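PDB 3VOV: glucokinase from Thermus thermophilus, which probably transfers the gamma-phosphate of ATP to glucose and related hexoses, acting as a zinc-binding hexokinase of the ROK family. Local coordinates for residues L6-T11 with E41-A46; V29-E34 with P80-V85; S126-T131 with I227-L232. One frame throughout, in Å; residues are numbered along the deposited sequence.

Contact 1 of 3, residues L6-T11 with E41-A46; sequences LDLGGT and EALAEA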
ATOM      1  N   LEU B   6     -36.405  17.612 -12.274  1.00 16.48           N
ATOM      2  CA  LEU B   6     -35.478  18.636 -12.763  1.00 16.95           C
ATOM      3  C   LEU B   6     -34.059  18.142 -12.517  1.00 18.18           C
ATOM      4  O   LEU B   6     -33.775  17.583 -11.437  1.00 18.49           O
ATOM      5  CB  LEU B   6     -35.671  19.965 -12.000  1.00 17.63           C
ATOM      6  CG  LEU B   6     -36.983  20.718 -12.180  1.00 18.77           C
ATOM      7  CD1 LEU B   6     -37.233  21.828 -11.118  1.00 16.69           C
ATOM      8  CD2 LEU B   6     -36.935  21.330 -13.597  1.00 19.52           C
ATOM      9  N   ASP B   7     -33.161  18.337 -13.479  1.00 18.27           N
ATOM     10  CA  ASP B   7     -31.753  17.944 -13.279  1.00 19.60           C
ATOM     11  C   ASP B   7     -30.931  19.203 -13.542  1.00 21.08           C
ATOM     12  O   ASP B   7     -30.931  19.709 -14.679  1.00 21.29           O
ATOM     13  CB  ASP B   7     -31.346  16.773 -14.216  1.00 20.46           C
ATOM     14  CG  ASP B   7     -29.950  16.186 -13.877  1.00 21.61           C
ATOM     15  OD1 ASP B   7     -29.472  16.317 -12.717  1.00 26.91           O
ATOM     16  OD2 ASP B   7     -29.301  15.586 -14.760  1.00 24.96           O
ATOM     17  N   LEU B   8     -30.291  19.752 -12.505  1.00 20.52           N
ATOM     18  CA  LEU B   8     -29.599  21.013 -12.648  1.00 21.60           C
ATOM     19  C   LEU B   8     -28.134  20.707 -12.920  1.00 22.67           C
ATOM     20  O   LEU B   8     -27.469  20.202 -12.043  1.00 23.20           O
ATOM     21  CB  LEU B   8     -29.705  21.836 -11.356  1.00 21.22           C
ATOM     22  CG  LEU B   8     -28.774  23.068 -11.248  1.00 21.34           C
ATOM     23  CD1 LEU B   8     -29.081  24.169 -12.373  1.00 20.45           C
ATOM     24  CD2 LEU B   8     -28.845  23.691  -9.829  1.00 22.19           C
ATOM     25  N   GLY B   9     -27.646  20.987 -14.130  1.00 24.21           N
ATOM     26  CA  GLY B   9     -26.202  20.828 -14.423  1.00 24.91           C
ATOM     27  C   GLY B   9     -25.490  22.158 -14.630  1.00 27.07           C
ATOM     28  O   GLY B   9     -26.115  23.244 -14.629  1.00 26.13           O
ATOM     29  N   GLY B  10     -24.169  22.084 -14.813  1.00 28.61           N
ATOM     30  CA  GLY B  10     -23.359  23.287 -15.006  1.00 30.98           C
ATOM     31  C   GLY B  10     -23.692  23.991 -16.312  1.00 31.39           C
ATOM     32  O   GLY B  10     -23.699  25.210 -16.352  1.00 33.25           O
ATOM     33  N   THR B  11     -24.019  23.213 -17.350  1.00 31.79           N
ATOM     34  CA  THR B  11     -24.291  23.706 -18.707  1.00 32.33           C
ATOM     35  C   THR B  11     -25.797  23.871 -18.951  1.00 30.82           C
ATOM     36  O   THR B  11     -26.244  24.916 -19.448  1.00 31.18           O
ATOM     37  CB  THR B  11     -23.794  22.669 -19.739  1.00 32.68           C
ATOM     38  OG1 THR B  11     -22.451  22.303 -19.438  1.00 37.98           O
ATOM     39  CG2 THR B  11     -23.896  23.173 -21.201  1.00 34.98           C
ATOM     40  N   GLU B  41     -35.314  30.890 -11.184  1.00 23.68           N
ATOM     41  CA  GLU B  41     -36.346  31.207 -12.205  1.00 24.86           C
ATOM     42  C   GLU B  41     -36.275  30.265 -13.410  1.00 24.26           C
ATOM     43  O   GLU B  41     -37.308  29.814 -13.904  1.00 24.89           O
ATOM     44  CB  GLU B  41     -36.268  32.647 -12.717  1.00 26.00           C
ATOM     45  CG  GLU B  41     -36.501  33.700 -11.646  1.00 31.34           C
ATOM     46  CD  GLU B  41     -36.006  35.101 -12.031  1.00 37.95           C
ATOM     47  OE1 GLU B  41     -35.977  35.965 -11.124  1.00 42.96           O
ATOM     48  OE2 GLU B  41     -35.638  35.335 -13.215  1.00 42.11           O
ATOM     49  N   ALA B  42     -35.071  29.974 -13.882  1.00 23.24           N
ATOM     50  CA  ALA B  42     -34.946  29.045 -14.998  1.00 23.08           C
ATOM     51  C   ALA B  42     -35.517  27.669 -14.657  1.00 22.71           C
ATOM     52  O   ALA B  42     -36.155  27.050 -15.495  1.00 23.26           O
ATOM     53  CB  ALA B  42     -33.493  28.909 -15.432  1.00 23.39           C
ATOM     54  N   LEU B  43     -35.258  27.195 -13.441  1.00 22.02           N
ATOM     55  CA  LEU B  43     -35.803  25.911 -12.964  1.00 21.02           C
ATOM     56  C   LEU B  43     -37.333  25.909 -12.946  1.00 21.83           C
ATOM     57  O   LEU B  43     -37.971  24.966 -13.456  1.00 21.03           O
ATOM     58  CB  LEU B  43     -35.229  25.570 -11.571  1.00 19.66           C
ATOM     59  CG  LEU B  43     -33.728  25.114 -11.538  1.00 19.53           C
ATOM     60  CD1 LEU B  43     -33.174  25.068 -10.079  1.00 17.85           C
ATOM     61  CD2 LEU B  43     -33.516  23.766 -12.248  1.00 16.66           C
ATOM     62  N   ALA B  44     -37.933  26.958 -12.385  1.00 21.94           N
ATOM     63  CA  ALA B  44     -39.396  27.058 -12.317  1.00 22.54           C
ATOM     64  C   ALA B  44     -40.024  27.115 -13.728  1.00 23.87           C
ATOM     65  O   ALA B  44     -41.035  26.473 -13.991  1.00 24.29           O
ATOM     66  CB  ALA B  44     -39.798  28.293 -11.497  1.00 23.00           C
ATOM     67  N   GLU B  45     -39.419  27.904 -14.614  1.00 24.49           N
ATOM     68  CA  GLU B  45     -39.882  28.042 -15.978  1.00 26.92           C
ATOM     69  C   GLU B  45     -39.770  26.717 -16.712  1.00 26.03           C
ATOM     70  O   GLU B  45     -40.672  26.358 -17.462  1.00 26.92           O
ATOM     71  CB  GLU B  45     -39.072  29.119 -16.712  1.00 27.38           C
ATOM     72  CG  GLU B  45     -39.525  30.535 -16.323  1.00 34.48           C
ATOM     73  CD  GLU B  45     -38.529  31.641 -16.740  1.00 40.99           C
ATOM     74  OE1 GLU B  45     -37.539  31.364 -17.491  1.00 43.12           O
ATOM     75  OE2 GLU B  45     -38.766  32.797 -16.298  1.00 45.00           O
ATOM     76  N   ALA B  46     -38.674  25.996 -16.493  1.00 24.71           N
ATOM     77  CA  ALA B  46     -38.462  24.709 -17.188  1.00 24.06           C
ATOM     78  C   ALA B  46     -39.496  23.732 -16.698  1.00 24.34           C
ATOM     79  O   ALA B  46     -40.068  22.986 -17.519  1.00 24.62           O
ATOM     80  CB  ALA B  46     -37.014  24.147 -16.991  1.00 23.44           C
TER
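Leu6, on the central strand 3-8 of the N-terminal sheet, packs against Leu43 and Ala46 of helix 36-54, which lies over one face of that sheet. This is strand-helix packing in the ribonuclease H-like fold shared by sugar kinases of the actin ATPase clan. Leu6 sets both of its methyls against the helix backbone at Leu43. CD2 lies 3.8 Å from the carbonyl oxygen of Leu43, a van der Waals contact of a methyl with a backbone carbonyl, while CD1 comes to 4.3 Å from Leu43 CB. The same CD2 reaches Ala46 CB at 4.4 Å, one turn further along the helix. Leu6 CG stands anti to its own carbonyl carbon (chi1 -66°), which carries the forked end toward the helix. Further along the strand, Leu8 offers its CB to Leu43 CD2 at 4.4 Å, and Leu43 thereby spans two strand positions. The short segments run nearly antiparallel, at 151°, with their axes 9.8 Å apart. Ile13 and Leu63, from the two adjoining strands, extend the buried apolar layer around Leu43 and Leu8, and Leu94 of helix 90-98 closes on Leu6. Between Leu6 and Leu8, Asp7 projects from the other face of the strand; together with Gly9 and Gly10, it resembles the phosphate-binding turn of this clan. In the helix, Ala46 N bonds to Ala42 O at 2.9 Å.

Contact 2 of 3, residues V29-E34 with P80-V85; sequences VPTPKE and PNIPGV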
ATOM      1  N   VAL B  29     -32.815  23.465 -21.331  1.00 27.76           N
ATOM      2  CA  VAL B  29     -32.537  24.883 -21.423  1.00 27.80           C
ATOM      3  C   VAL B  29     -31.141  25.142 -20.847  1.00 28.33           C
ATOM      4  O   VAL B  29     -30.635  24.349 -20.068  1.00 27.33           O
ATOM      5  CB  VAL B  29     -33.605  25.742 -20.670  1.00 27.59           C
ATOM      6  CG1 VAL B  29     -35.011  25.572 -21.331  1.00 28.57           C
ATOM      7  CG2 VAL B  29     -33.705  25.367 -19.203  1.00 27.44           C
ATOM      8  N   PRO B  30     -30.504  26.251 -21.244  1.00 29.14           N
ATOM      9  CA  PRO B  30     -29.164  26.535 -20.683  1.00 29.01           C
ATOM     10  C   PRO B  30     -29.236  26.893 -19.186  1.00 29.13           C
ATOM     11  O   PRO B  30     -30.230  27.477 -18.742  1.00 27.85           O
ATOM     12  CB  PRO B  30     -28.679  27.741 -21.524  1.00 29.74           C
ATOM     13  CG  PRO B  30     -29.556  27.681 -22.815  1.00 29.83           C
ATOM     14  CD  PRO B  30     -30.911  27.262 -22.246  1.00 28.90           C
ATOM     15  N   THR B  31     -28.197  26.561 -18.418  1.00 28.63           N
ATOM     16  CA  THR B  31     -28.165  26.982 -17.017  1.00 29.17           C
ATOM     17  C   THR B  31     -27.661  28.432 -16.926  1.00 29.48           C
ATOM     18  O   THR B  31     -26.563  28.709 -17.380  1.00 30.09           O
ATOM     19  CB  THR B  31     -27.225  26.085 -16.189  1.00 28.86           C
ATOM     20  OG1 THR B  31     -27.607  24.711 -16.342  1.00 27.33           O
ATOM     21  CG2 THR B  31     -27.236  26.491 -14.723  1.00 29.08           C
ATOM     22  N   PRO B  32     -28.448  29.364 -16.346  1.00 30.07           N
ATOM     23  CA  PRO B  32     -27.986  30.769 -16.278  1.00 30.64           C
ATOM     24  C   PRO B  32     -26.635  30.998 -15.619  1.00 31.18           C
ATOM     25  O   PRO B  32     -26.224  30.207 -14.786  1.00 31.36           O
ATOM     26  CB  PRO B  32     -29.085  31.462 -15.483  1.00 29.55           C
ATOM     27  CG  PRO B  32     -30.309  30.660 -15.806  1.00 30.02           C
ATOM     28  CD  PRO B  32     -29.841  29.236 -15.870  1.00 30.59           C
ATOM     29  N   LYS B  33     -25.956  32.081 -16.014  1.00 32.04           N
ATOM     30  CA  LYS B  33     -24.693  32.498 -15.383  1.00 32.63           C
ATOM     31  C   LYS B  33     -24.917  33.584 -14.340  1.00 32.12           C
ATOM     32  O   LYS B  33     -24.028  33.922 -13.565  1.00 31.96           O
ATOM     33  CB  LYS B  33     -23.749  33.066 -16.436  1.00 33.78           C
ATOM     34  CG  LYS B  33     -22.644  32.101 -16.851  1.00 35.73           C
ATOM     35  CD  LYS B  33     -22.873  31.597 -18.196  1.00 38.50           C
ATOM     36  CE  LYS B  33     -21.774  30.651 -18.540  1.00 39.37           C
ATOM     37  NZ  LYS B  33     -22.465  29.520 -19.196  1.00 41.15           N
ATOM     38  N   GLU B  34     -26.131  34.095 -14.321  1.00 31.64           N
ATOM     39  CA  GLU B  34     -26.448  35.289 -13.589  1.00 32.49           C
ATOM     40  C   GLU B  34     -26.752  35.054 -12.116  1.00 32.72           C
ATOM     41  O   GLU B  34     -27.168  35.991 -11.425  1.00 33.35           O
ATOM     42  CB  GLU B  34     -27.605  35.997 -14.277  1.00 33.87           C
ATOM     43  CG  GLU B  34     -27.241  36.482 -15.679  1.00 36.18           C
ATOM     44  CD  GLU B  34     -27.707  35.554 -16.779  1.00 42.92           C
ATOM     45  OE1 GLU B  34     -28.102  34.391 -16.511  1.00 42.72           O
ATOM     46  OE2 GLU B  34     -27.679  35.999 -17.941  1.00 44.92           O
ATOM     47  N   PRO B  80     -20.310  24.492  -7.798  1.00 68.24           N
ATOM     48  CA  PRO B  80     -19.167  24.026  -8.611  1.00 68.17           C
ATOM     49  C   PRO B  80     -18.988  24.856  -9.899  1.00 68.04           C
ATOM     50  O   PRO B  80     -18.426  25.968  -9.858  1.00 68.42           O
ATOM     51  CB  PRO B  80     -19.517  22.557  -8.941  1.00 68.10           C
ATOM     52  CG  PRO B  80     -20.825  22.257  -8.234  1.00 68.25           C
ATOM     53  CD  PRO B  80     -21.451  23.560  -7.825  1.00 68.13           C
ATOM     54  N   ASN B  81     -19.484  24.306 -11.013  1.00 67.32           N
ATOM     55  CA  ASN B  81     -19.517  24.951 -12.334  1.00 66.37           C
ATOM     56  C   ASN B  81     -20.727  25.916 -12.473  1.00 64.71           C
ATOM     57  O   ASN B  81     -21.055  26.361 -13.577  1.00 64.18           O
ATOM     58  CB  ASN B  81     -19.536  23.833 -13.415  1.00 67.01           C
ATOM     59  CG  ASN B  81     -19.371  24.354 -14.868  1.00 69.13           C
ATOM     60  OD1 ASN B  81     -18.848  25.451 -15.117  1.00 71.76           O
ATOM     61  ND2 ASN B  81     -19.813  23.538 -15.835  1.00 70.58           N
ATOM     62  N   ILE B  82     -21.391  26.227 -11.353  1.00 63.10           N
ATOM     63  CA  ILE B  82     -22.559  27.123 -11.377  1.00 61.48           C
ATOM     64  C   ILE B  82     -22.392  28.323 -10.434  1.00 61.16           C
ATOM     65  O   ILE B  82     -22.417  28.162  -9.211  1.00 60.62           O
ATOM     66  CB  ILE B  82     -23.907  26.393 -11.104  1.00 61.26           C
ATOM     67  CG1 ILE B  82     -23.966  25.044 -11.822  1.00 59.72           C
ATOM     68  CG2 ILE B  82     -25.086  27.284 -11.507  1.00 60.54           C
ATOM     69  CD1 ILE B  82     -25.165  24.191 -11.466  1.00 57.94           C
ATOM     70  N   PRO B  83     -22.233  29.535 -11.014  1.00 60.76           N
ATOM     71  CA  PRO B  83     -21.979  30.789 -10.288  1.00 60.44           C
ATOM     72  C   PRO B  83     -23.049  31.167  -9.231  1.00 59.90           C
ATOM     73  O   PRO B  83     -24.256  31.132  -9.535  1.00 59.77           O
ATOM     74  CB  PRO B  83     -21.911  31.834 -11.410  1.00 60.49           C
ATOM     75  CG  PRO B  83     -21.542  31.050 -12.633  1.00 60.83           C
ATOM     76  CD  PRO B  83     -22.280  29.755 -12.473  1.00 60.64           C
ATOM     77  N   GLY B  84     -22.548  31.447  -7.990  1.00 59.58           N
ATOM     78  CA  GLY B  84     -23.325  31.970  -6.712  1.00 59.17           C
ATOM     79  C   GLY B  84     -24.876  31.230  -6.939  1.00 58.91           C
ATOM     80  O   GLY B  84     -25.902  31.826  -6.556  1.00 58.92           O
ATOM     81  N   VAL B  85     -24.974  29.907  -7.387  1.00 58.62           N
ATOM     82  CA  VAL B  85     -25.492  28.952  -6.289  1.00 58.15           C
ATOM     83  C   VAL B  85     -24.833  28.501  -4.959  1.00 57.86           C
ATOM     84  O   VAL B  85     -25.153  27.398  -4.463  1.00 58.10           O
ATOM     85  CB  VAL B  85     -26.054  27.735  -7.078  1.00 58.23           C
ATOM     86  CG1 VAL B  85     -26.911  28.254  -8.235  1.00 58.20           C
ATOM     87  CG2 VAL B  85     -24.903  26.919  -7.668  1.00 58.36           C
TER
HETATM   88  O   HOH W   1     -25.495  31.043 -12.303  1.00 34.43           O
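The CA atoms of Lys33 and Pro83, 6.0 Å apart, are the nearest CA pair where the chain after strand 27-30, an edge strand of the N-terminal ribonuclease H-like domain, meets the long loop ahead of helix 90-98. The Pro83 ring lies against the backbone of Lys33 more than against its side chain: CB is 3.7 Å from Lys33 O, whereas the two CG atoms of Lys33 and Pro83 are 4.5 Å apart. A water joins the loops beside this contact. It donates to Pro32 O at 2.7 Å and to Pro83 O at 3.0 Å, so two backbone carbonyls that could not bond to each other are linked through one shared donor. Deeper in, Thr31 and Ile82 meet methyl to methyl, CG2 to CG2 at 3.9 Å, their side chains crossing at about a right angle. Thr31 turns its two branches to different tasks: CG2 sits anti to the backbone N and faces Ile82, while OG1, beside that N (chi1 -55°), bonds to Gly9 O. The contact thus grades from a buried apolar end at Thr31 and Ile82 to a solvent-exposed end at Lys33 and Pro83. Residues 78-79 are not modelled, consistent with a mobile loop. Leu8 of strand 3-8 touches both Thr31 and Ile82 from the sheet, and on the helix 36-54 side Pro32 rests on Arg38 and Ala42 while Val85 packs on Val39.

Contact 3 of 3, residues S126-T131 with I227-L232; sequences SSLYLT and IGLASL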
ATOM      1  N   SER B 126     -32.159  -4.192  -3.717  1.00 23.96           N
ATOM      2  CA  SER B 126     -31.060  -3.305  -3.350  1.00 22.62           C
ATOM      3  C   SER B 126     -30.074  -3.288  -4.499  1.00 22.42           C
ATOM      4  O   SER B 126     -29.935  -4.277  -5.251  1.00 22.23           O
ATOM      5  CB  SER B 126     -30.392  -3.710  -2.010  1.00 22.81           C
ATOM      6  OG  SER B 126     -29.595  -4.904  -2.130  1.00 21.40           O
ATOM      7  N   SER B 127     -29.415  -2.153  -4.677  1.00 21.79           N
ATOM      8  CA  SER B 127     -28.333  -2.090  -5.624  1.00 21.33           C
ATOM      9  C   SER B 127     -27.306  -1.038  -5.196  1.00 22.07           C
ATOM     10  O   SER B 127     -27.532  -0.214  -4.293  1.00 20.62           O
ATOM     11  CB  SER B 127     -28.846  -1.847  -7.059  1.00 21.90           C
ATOM     12  OG  SER B 127     -29.529  -0.608  -7.134  1.00 21.62           O
ATOM     13  N   LEU B 128     -26.182  -1.061  -5.889  1.00 21.36           N
ATOM     14  CA  LEU B 128     -25.088  -0.186  -5.578  1.00 21.44           C
ATOM     15  C   LEU B 128     -24.628   0.347  -6.915  1.00 21.24           C
ATOM     16  O   LEU B 128     -24.434  -0.415  -7.853  1.00 20.90           O
ATOM     17  CB  LEU B 128     -24.029  -1.060  -4.931  1.00 23.65           C
ATOM     18  CG  LEU B 128     -22.651  -0.678  -4.470  1.00 27.47           C
ATOM     19  CD1 LEU B 128     -21.973   0.165  -5.487  1.00 28.80           C
ATOM     20  CD2 LEU B 128     -22.640  -0.092  -3.055  1.00 29.11           C
ATOM     21  N   TYR B 129     -24.488   1.658  -7.005  1.00 19.01           N
ATOM     22  CA  TYR B 129     -24.161   2.314  -8.261  1.00 19.32           C
ATOM     23  C   TYR B 129     -22.914   3.184  -8.118  1.00 17.91           C
ATOM     24  O   TYR B 129     -22.779   3.921  -7.138  1.00 18.38           O
ATOM     25  CB  TYR B 129     -25.342   3.192  -8.644  1.00 19.58           C
ATOM     26  CG  TYR B 129     -25.122   4.095  -9.830  1.00 20.38           C
ATOM     27  CD1 TYR B 129     -25.234   3.602 -11.104  1.00 17.13           C
ATOM     28  CD2 TYR B 129     -24.855   5.457  -9.664  1.00 18.65           C
ATOM     29  CE1 TYR B 129     -25.054   4.419 -12.218  1.00 18.09           C
ATOM     30  CE2 TYR B 129     -24.685   6.300 -10.765  1.00 16.73           C
ATOM     31  CZ  TYR B 129     -24.796   5.754 -12.052  1.00 20.60           C
ATOM     32  OH  TYR B 129     -24.664   6.536 -13.180  1.00 21.98           O
ATOM     33  N   LEU B 130     -22.018   3.099  -9.094  1.00 17.00           N
ATOM     34  CA  LEU B 130     -20.812   3.942  -9.111  1.00 16.15           C
ATOM     35  C   LEU B 130     -20.735   4.612 -10.438  1.00 16.73           C
ATOM     36  O   LEU B 130     -21.022   3.988 -11.458  1.00 16.81           O
ATOM     37  CB  LEU B 130     -19.561   3.073  -8.927  1.00 15.46           C
ATOM     38  CG  LEU B 130     -18.277   3.844  -8.568  1.00 17.09           C
ATOM     39  CD1 LEU B 130     -18.309   4.187  -7.092  1.00 14.09           C
ATOM     40  CD2 LEU B 130     -17.015   2.996  -8.919  1.00 16.02           C
ATOM     41  N   THR B 131     -20.435   5.899 -10.436  1.00 17.36           N
ATOM     42  CA  THR B 131     -20.253   6.605 -11.699  1.00 19.26           C
ATOM     43  C   THR B 131     -18.844   7.138 -11.767  1.00 19.00           C
ATOM     44  O   THR B 131     -18.421   7.901 -10.892  1.00 18.19           O
ATOM     45  CB  THR B 131     -21.318   7.752 -11.911  1.00 19.46           C
ATOM     46  OG1 THR B 131     -20.929   8.575 -13.014  1.00 22.92           O
ATOM     47  CG2 THR B 131     -21.477   8.580 -10.667  1.00 20.27           C
ATOM     48  N   ILE B 227     -11.601  -3.329  -7.280  1.00 14.98           N
ATOM     49  CA  ILE B 227     -11.351  -3.593  -5.877  1.00 14.77           C
ATOM     50  C   ILE B 227     -12.321  -2.809  -4.998  1.00 14.69           C
ATOM     51  O   ILE B 227     -12.808  -3.339  -3.968  1.00 12.93           O
ATOM     52  CB  ILE B 227      -9.876  -3.233  -5.474  1.00 15.56           C
ATOM     53  CG1 ILE B 227      -8.897  -4.189  -6.165  1.00 15.07           C
ATOM     54  CG2 ILE B 227      -9.693  -3.305  -3.916  1.00 17.47           C
ATOM     55  CD1 ILE B 227      -7.392  -3.733  -6.005  1.00 18.29           C
ATOM     56  N   GLY B 228     -12.558  -1.539  -5.343  1.00 13.36           N
ATOM     57  CA  GLY B 228     -13.421  -0.696  -4.492  1.00 14.42           C
ATOM     58  C   GLY B 228     -14.860  -1.209  -4.498  1.00 15.14           C
ATOM     59  O   GLY B 228     -15.504  -1.274  -3.467  1.00 17.14           O
ATOM     60  N   LEU B 229     -15.337  -1.638  -5.653  1.00 15.68           N
ATOM     61  CA  LEU B 229     -16.687  -2.220  -5.772  1.00 15.39           C
ATOM     62  C   LEU B 229     -16.787  -3.561  -5.026  1.00 16.14           C
ATOM     63  O   LEU B 229     -17.749  -3.800  -4.308  1.00 16.52           O
ATOM     64  CB  LEU B 229     -17.053  -2.378  -7.244  1.00 15.56           C
ATOM     65  CG  LEU B 229     -17.297  -1.068  -8.048  1.00 15.46           C
ATOM     66  CD1 LEU B 229     -17.479  -1.416  -9.526  1.00 18.97           C
ATOM     67  CD2 LEU B 229     -18.539  -0.289  -7.490  1.00 16.33           C
ATOM     68  N   ALA B 230     -15.760  -4.409  -5.135  1.00 15.77           N
ATOM     69  CA  ALA B 230     -15.780  -5.689  -4.391  1.00 16.66           C
ATOM     70  C   ALA B 230     -15.838  -5.430  -2.886  1.00 16.12           C
ATOM     71  O   ALA B 230     -16.493  -6.157  -2.153  1.00 15.43           O
ATOM     72  CB  ALA B 230     -14.527  -6.549  -4.733  1.00 16.03           C
ATOM     73  N   SER B 231     -15.096  -4.424  -2.432  1.00 15.32           N
ATOM     74  CA  SER B 231     -15.001  -4.073  -1.019  1.00 17.74           C
ATOM     75  C   SER B 231     -16.381  -3.576  -0.511  1.00 17.81           C
ATOM     76  O   SER B 231     -16.888  -3.977   0.565  1.00 17.73           O
ATOM     77  CB  SER B 231     -13.921  -2.986  -0.880  1.00 19.18           C
ATOM     78  OG  SER B 231     -13.292  -3.003   0.370  1.00 23.09           O
ATOM     79  N   LEU B 232     -17.026  -2.754  -1.331  1.00 17.99           N
ATOM     80  CA  LEU B 232     -18.404  -2.269  -1.070  1.00 18.24           C
ATOM     81  C   LEU B 232     -19.428  -3.395  -1.001  1.00 18.27           C
ATOM     82  O   LEU B 232     -20.399  -3.307  -0.275  1.00 17.49           O
ATOM     83  CB  LEU B 232     -18.818  -1.210  -2.127  1.00 17.10           C
ATOM     84  CG  LEU B 232     -18.086   0.136  -1.902  1.00 19.74           C
ATOM     85  CD1 LEU B 232     -18.135   1.075  -3.128  1.00 18.86           C
ATOM     86  CD2 LEU B 232     -18.654   0.846  -0.626  1.00 19.15           C
TER
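Leu229 pushes one methyl, CD2, in between Leu128 and Leu130, two residues that point from the same face of strand 127-132. CD2 sits 3.8 Å from Leu130 CB and 3.9 Å from Leu130 CD2, and Leu128 CD1 lies 4.0 Å from Leu229 CD2. Against both strand leucines the Leu229 side chain runs at a slant. Its CB leaves the helix to one side, but with CG anti to the carbonyl carbon (chi1 -69°) the branched end swings back toward the strand. Leu232, one turn later, is met differently: Leu128 CD2 touches its CB at 4.1 Å, with the two side chains crossing at about a right angle. Leu128, its CG anti to the backbone N (chi1 177°), therefore divides its methyls, CD1 going to Leu229 and CD2 to Leu232. This packing belongs to the second ribonuclease H-like domain, whose mixed sheet repeats the strand order of the first; helix 212-236 lies over one face of it, its short segment 10.4 Å from the strand axis and nearly antiparallel at 158°, before the chain enters the neighbouring parallel strand 240-244. Val241 of that strand adds to the apolar surface under Leu229, and Leu128 also touches Val140 and Leu157. Tyr129 leaves the opposite face of the strand to pack on Ala111 and Ala112 of helix 107-118, so the strand is buried between two helices. On the outer side of helix 212-236, Ser231 OG is hydrogen-bonded to Thr161 N of the second subunit.

In the fold
Contacts 1 and 2 adjoin, their centres 9 Å apart, and their segments alternate along the chain. The backbone joins them through a probable hydrogen bond from Thr31 N to Thr11 O at 2.8 Å, and Ile82 CD1 packs 3.4 Å from Gly9 O, so residues of contact 2 line the turn after strand 3-8. Contact 3 lies across the chain's centre, about 30 Å from contact 1 and 31 Å from contact 2 between centres, in the other domain; in ROK kinases the substrate cleft runs between two such domains. Contact 3 is the closest of the three to an annotated zinc site: the Leu130 side chain is about 12 Å from a zinc ion and about 9 Å from the side chain of the zinc ligand His159.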